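Local coordinates for bluetongue virus COAT protein VP7 (PDB 1BVP) that forms trimeric capsomers that assemble on a VP3 scaffold to build the inner capsid of the virus, at residues N107-V112 with S306-L311; A5-T10 with I99-E104. All blocks are in the same frame, centred on the assembly; numbering follows the deposited sequence.

Contacts 1 and 2 both lie in the helical domain of VP7 and share helix 103-116: 99-104 leads into that helix, while 107-112 lies a turn further along it. Both are buried. Contact 1 is nearer the centre of the chain (13 Å from it, against 24 Å for contact 2) and is almost wholly aliphatic, with no hydrogen bond between its two helices. Contact 2 sets a helix against an extended segment and adds two hydrogen bonds, both to backbone groups of 99-102, to its apolar packing. The two touch where Ile109 CD1 lies 3.8 Å from Ala5 CB and where Glu108 CD packs on Leu9 CD2. Both also touch the second subunit of the trimer.

Contact 1: N107-V112 with S306-L311; sequences NEIARV and SILTLL
Two helices of the all-helical domain of VP7, 103-116 and 304-323, pack here in a nearly antiparallel pair, their local axes at 150° and 10.8 Å apart at closest approach. One precedes the chain's excursion into the beta-rich domain and the other follows it, so the contact joins the N-terminal and C-terminal parts of the helical domain. The spacing is wide, and side-chain ends do most of the touching.

Aliphatic packing carries the interface, with Val112 at its centre. Its two methyls divide the work. CG1, anti to the backbone N (chi1 175°), passes alongside Ile307, lying 4.1 Å from CG2, the methyl branch of that residue, while the longer CG1-CD1 arm of Ile307 runs off the other way. CG2 of Val112 meets Leu311 CD1 tip to tip. One turn back, Ile109 reaches in with its terminal methyl and crosses Leu308 obliquely, CD1 to CD2 at 4.0 Å; beyond it, Asp2, Ala5 and Leu9 of helix 2-15 pack on the same isoleucine.

The polar side chains Asn107 and Arg111 of 107-112 take no part here and bond to the second subunit. Arg111 faces the trimer interface, where NH1 and NH2 make salt bridges to Asp318 and Glu266 of the second subunit; Asn107 ND2 bonds to Arg13 O of that subunit as well as to Thr103 O one turn earlier. Helix 103-116 thus turns a mostly aliphatic side to 304-323.

Glu108 is the one charged residue to enter the contact. With CG anti to the backbone N (chi1 158°) and the chain extended beyond it, the carboxylate comes tip to tip with Leu311, beside Tyr260, and OE2 stops 3.7 Å from Leu311 CD1.

Contact 2: A5-T10 with I99-E104; sequences AARALT and IPFTTE
Arg7 and Thr10, one turn apart on helix 2-15, each hold a backbone group of the extended segment 99-102. Arg7, extended from CG to NE, gives its NE-H to Ile99 O at 2.9 Å; the acceptor lies near the guanidinium plane, and the donor in turn lies in the carbonyl plane. At the other end, Thr102 N donates to Thr10 OG1 over 3.1 Å, a fairly straight bond (157° at the hydrogen).

Phe101 fills the span between these bonds. Its CB sits over the helix beside Ala6 O, Ala6 CB approaches CG of the ring at 3.9 Å, and Arg7 CG comes up to the ring edge at CD2. The ring and the guanidinium are turned 60° from each other, so they do not stack. Thr10 CG2 meanwhile slides past the methyl of Thr102, 3.9 Å from its CG2.

This is a helix packed against the lead-in to another helix, within the helical domain of VP7: Thr102 is the N-cap of 103-116, its OG1 accepting from Ala105 N.

A second shell fixes the donors and acceptors. Thr10 OG1 donates a hydrogen bond to Ala6 O, 2.7 Å away and from above the carbonyl plane, which orients the hydroxyl to receive Thr102 N; Ala6 O also takes the helical bond from Thr10 N. Arg7 NH1 is held by Leu94 O, so the guanidinium binds two backbone carbonyls. Farther out, Ile32 of helix 27-44 packs on Thr10 and Pro100, and Glu104 meets Glu104 of both other subunits.

Contact 1: N107-V112 with S306-L311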
loop_
_atom_site.group_PDB
_atom_site.type_symbol
_atom_site.label_atom_id
_atom_site.label_comp_id
_atom_site.label_asym_id
_atom_site.label_seq_id
_atom_site.Cartn_x
_atom_site.Cartn_y
_atom_site.Cartn_z
ATOM N N ASN A 107 21.696 -2.477 2.286
ATOM C CA ASN A 107 20.704 -2.658 1.236
ATOM C C ASN A 107 19.592 -1.617 1.256
ATOM O O ASN A 107 19.121 -1.164 0.223
ATOM C CB ASN A 107 20.150 -4.070 1.300
ATOM C CG ASN A 107 21.089 -5.080 0.673
ATOM O OD1 ASN A 107 20.983 -5.391 -0.507
ATOM N ND2 ASN A 107 22.039 -5.558 1.443
ATOM N N GLU A 108 19.211 -1.196 2.446
ATOM C CA GLU A 108 18.208 -0.169 2.577
ATOM C C GLU A 108 18.725 1.184 2.026
ATOM O O GLU A 108 18.046 1.857 1.245
ATOM C CB GLU A 108 17.798 -0.115 4.019
ATOM C CG GLU A 108 17.198 1.175 4.427
ATOM C CD GLU A 108 16.524 1.080 5.804
ATOM O OE1 GLU A 108 16.500 -0.083 6.364
ATOM O OE2 GLU A 108 16.013 2.164 6.274
ATOM N N ILE A 109 19.961 1.540 2.338
ATOM C CA ILE A 109 20.525 2.785 1.820
ATOM C C ILE A 109 20.718 2.701 0.304
ATOM O O ILE A 109 20.549 3.688 -0.410
ATOM C CB ILE A 109 21.884 3.130 2.472
ATOM C CG1 ILE A 109 21.710 3.255 3.985
ATOM C CG2 ILE A 109 22.376 4.464 1.975
ATOM C CD1 ILE A 109 20.665 4.279 4.425
ATOM N N ALA A 110 21.087 1.539 -0.210
ATOM C CA ALA A 110 21.282 1.400 -1.657
ATOM C C ALA A 110 19.952 1.679 -2.358
ATOM O O ALA A 110 19.906 2.259 -3.455
ATOM C CB ALA A 110 21.767 0.014 -1.993
ATOM N N ARG A 111 18.876 1.210 -1.741
ATOM C CA ARG A 111 17.580 1.467 -2.290
ATOM C C ARG A 111 17.278 2.966 -2.295
ATOM O O ARG A 111 16.899 3.522 -3.327
ATOM C CB ARG A 111 16.497 0.773 -1.499
ATOM C CG ARG A 111 15.239 0.877 -2.280
ATOM C CD ARG A 111 15.374 0.010 -3.545
ATOM N NE ARG A 111 14.219 -0.848 -3.489
ATOM C CZ ARG A 111 14.228 -2.163 -3.488
ATOM N NH1 ARG A 111 15.352 -2.832 -3.589
ATOM N NH2 ARG A 111 13.108 -2.800 -3.210
ATOM N N VAL A 112 17.400 3.613 -1.141
ATOM C CA VAL A 112 17.127 5.033 -1.086
ATOM C C VAL A 112 17.934 5.753 -2.158
ATOM O O VAL A 112 17.415 6.548 -2.937
ATOM C CB VAL A 112 17.468 5.626 0.274
ATOM C CG1 VAL A 112 17.294 7.127 0.246
ATOM C CG2 VAL A 112 16.557 5.033 1.337
ATOM N N SER A 306 15.021 13.962 1.944
ATOM C CA SER A 306 13.740 13.800 2.622
ATOM C C SER A 306 13.484 12.353 2.952
ATOM O O SER A 306 13.120 12.031 4.092
ATOM C CB SER A 306 12.633 14.321 1.739
ATOM O OG SER A 306 12.973 15.640 1.387
ATOM N N ILE A 307 13.679 11.479 1.966
ATOM C CA ILE A 307 13.440 10.066 2.198
ATOM C C ILE A 307 14.325 9.535 3.328
ATOM O O ILE A 307 13.842 8.876 4.251
ATOM C CB ILE A 307 13.684 9.263 0.944
ATOM C CG1 ILE A 307 12.812 9.800 -0.192
ATOM C CG2 ILE A 307 13.377 7.819 1.223
ATOM C CD1 ILE A 307 11.308 9.635 0.064
ATOM N N LEU A 308 15.611 9.870 3.273
ATOM C CA LEU A 308 16.571 9.438 4.272
ATOM C C LEU A 308 16.166 9.902 5.655
ATOM O O LEU A 308 16.142 9.113 6.624
ATOM C CB LEU A 308 17.919 10.038 3.963
ATOM C CG LEU A 308 19.145 9.139 3.960
ATOM C CD1 LEU A 308 20.241 9.948 4.585
ATOM C CD2 LEU A 308 18.921 7.871 4.735
ATOM N N THR A 309 15.893 11.196 5.759
ATOM C CA THR A 309 15.481 11.782 7.024
ATOM C C THR A 309 14.255 11.068 7.612
ATOM O O THR A 309 14.176 10.845 8.819
ATOM C CB THR A 309 15.187 13.278 6.842
ATOM O OG1 THR A 309 16.354 13.951 6.327
ATOM C CG2 THR A 309 14.786 13.900 8.140
ATOM N N LEU A 310 13.299 10.704 6.764
ATOM C CA LEU A 310 12.115 10.007 7.235
ATOM C C LEU A 310 12.515 8.649 7.757
ATOM O O LEU A 310 12.107 8.289 8.867
ATOM C CB LEU A 310 11.044 9.870 6.133
ATOM C CG LEU A 310 10.410 11.220 5.771
ATOM C CD1 LEU A 310 9.651 11.089 4.495
ATOM C CD2 LEU A 310 9.538 11.731 6.897
ATOM N N LEU A 311 13.299 7.894 6.983
ATOM C CA LEU A 311 13.731 6.562 7.424
ATOM C C LEU A 311 14.523 6.616 8.731
ATOM O O LEU A 311 14.230 5.893 9.690
ATOM C CB LEU A 311 14.575 5.895 6.356
ATOM C CG LEU A 311 13.747 5.633 5.115
ATOM C CD1 LEU A 311 14.594 4.861 4.139
ATOM C CD2 LEU A 311 12.485 4.850 5.489
#

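Contact 2: A5-T10 with I99-E104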
loop_
_atom_site.group_PDB
_atom_site.type_symbol
_atom_site.label_atom_id
_atom_site.label_comp_id
_atom_site.label_asym_id
_atom_site.label_seq_id
_atom_site.Cartn_x
_atom_site.Cartn_y
_atom_site.Cartn_z
ATOM N N ALA A 5 25.324 6.826 6.563
ATOM C CA ALA A 5 23.930 6.559 6.898
ATOM C C ALA A 5 23.730 5.101 7.304
ATOM O O ALA A 5 23.034 4.823 8.301
ATOM C CB ALA A 5 23.032 6.937 5.757
ATOM N N ALA A 6 24.357 4.185 6.562
ATOM C CA ALA A 6 24.295 2.744 6.853
ATOM C C ALA A 6 24.797 2.455 8.302
ATOM O O ALA A 6 24.192 1.645 9.049
ATOM C CB ALA A 6 25.097 1.976 5.815
ATOM N N ARG A 7 25.839 3.180 8.732
ATOM C CA ARG A 7 26.341 3.029 10.102
ATOM C C ARG A 7 25.387 3.544 11.159
ATOM O O ARG A 7 25.119 2.836 12.156
ATOM C CB ARG A 7 27.705 3.665 10.280
ATOM C CG ARG A 7 28.745 2.895 9.524
ATOM C CD ARG A 7 30.094 3.539 9.640
ATOM N NE ARG A 7 31.051 2.831 8.795
ATOM C CZ ARG A 7 31.737 3.406 7.814
ATOM N NH1 ARG A 7 31.575 4.692 7.569
ATOM N NH2 ARG A 7 32.553 2.691 7.052
ATOM N N ALA A 8 24.864 4.752 10.961
ATOM C CA ALA A 8 23.921 5.325 11.940
ATOM C C ALA A 8 22.723 4.392 12.126
ATOM O O ALA A 8 22.319 4.069 13.255
ATOM C CB ALA A 8 23.478 6.656 11.498
ATOM N N LEU A 9 22.203 3.909 11.005
ATOM C CA LEU A 9 21.074 2.991 10.977
ATOM C C LEU A 9 21.380 1.694 11.729
ATOM O O LEU A 9 20.538 1.189 12.510
ATOM C CB LEU A 9 20.794 2.669 9.523
ATOM C CG LEU A 9 19.400 2.313 9.039
ATOM C CD1 LEU A 9 18.442 3.421 9.453
ATOM C CD2 LEU A 9 19.478 2.220 7.530
ATOM N N THR A 10 22.559 1.130 11.444
ATOM C CA THR A 10 23.035 -0.092 12.093
ATOM C C THR A 10 23.106 0.072 13.604
ATOM O O THR A 10 22.587 -0.761 14.353
ATOM C CB THR A 10 24.413 -0.455 11.628
ATOM O OG1 THR A 10 24.368 -0.795 10.247
ATOM C CG2 THR A 10 24.909 -1.655 12.405
ATOM N N ILE A 99 33.812 0.860 12.108
ATOM C CA ILE A 99 32.461 0.557 12.609
ATOM C C ILE A 99 31.757 -0.150 11.459
ATOM O O ILE A 99 31.606 0.405 10.366
ATOM C CB ILE A 99 31.643 1.785 12.956
ATOM C CG1 ILE A 99 32.392 2.659 13.962
ATOM C CG2 ILE A 99 30.285 1.331 13.499
ATOM C CD1 ILE A 99 31.574 3.806 14.464
ATOM N N PRO A 100 31.365 -1.406 11.671
ATOM C CA PRO A 100 30.692 -2.129 10.585
ATOM C C PRO A 100 29.186 -1.796 10.459
ATOM O O PRO A 100 28.564 -1.272 11.388
ATOM C CB PRO A 100 30.939 -3.596 10.967
ATOM C CG PRO A 100 30.809 -3.538 12.486
ATOM C CD PRO A 100 31.440 -2.211 12.911
ATOM N N PHE A 101 28.635 -1.989 9.268
ATOM C CA PHE A 101 27.205 -1.783 9.052
ATOM C C PHE A 101 26.635 -3.130 8.589
ATOM O O PHE A 101 27.371 -3.982 8.067
ATOM C CB PHE A 101 26.928 -0.662 8.046
ATOM C CG PHE A 101 27.683 -0.786 6.749
ATOM C CD1 PHE A 101 27.232 -1.636 5.742
ATOM C CD2 PHE A 101 28.828 -0.036 6.527
ATOM C CE1 PHE A 101 27.930 -1.738 4.518
ATOM C CE2 PHE A 101 29.531 -0.120 5.321
ATOM C CZ PHE A 101 29.080 -0.976 4.310
ATOM N N THR A 102 25.371 -3.383 8.881
ATOM C CA THR A 102 24.768 -4.641 8.495
ATOM C C THR A 102 24.299 -4.701 7.025
ATOM O O THR A 102 24.093 -3.684 6.364
ATOM C CB THR A 102 23.550 -4.916 9.359
ATOM O OG1 THR A 102 22.624 -3.829 9.226
ATOM C CG2 THR A 102 23.940 -5.068 10.805
ATOM N N THR A 103 24.123 -5.920 6.532
ATOM C CA THR A 103 23.606 -6.165 5.199
ATOM C C THR A 103 22.239 -5.445 5.018
ATOM O O THR A 103 22.025 -4.816 3.986
ATOM C CB THR A 103 23.448 -7.691 4.977
ATOM O OG1 THR A 103 24.737 -8.280 4.818
ATOM C CG2 THR A 103 22.644 -7.984 3.757
ATOM N N GLU A 104 21.355 -5.506 6.024
ATOM C CA GLU A 104 20.046 -4.835 5.985
ATOM C C GLU A 104 20.227 -3.335 5.795
ATOM O O GLU A 104 19.711 -2.754 4.840
ATOM C CB GLU A 104 19.262 -5.032 7.277
ATOM C CG GLU A 104 18.864 -6.466 7.598
ATOM C CD GLU A 104 20.054 -7.472 7.694
ATOM O OE1 GLU A 104 21.096 -7.193 8.363
ATOM O OE2 GLU A 104 19.922 -8.576 7.093
#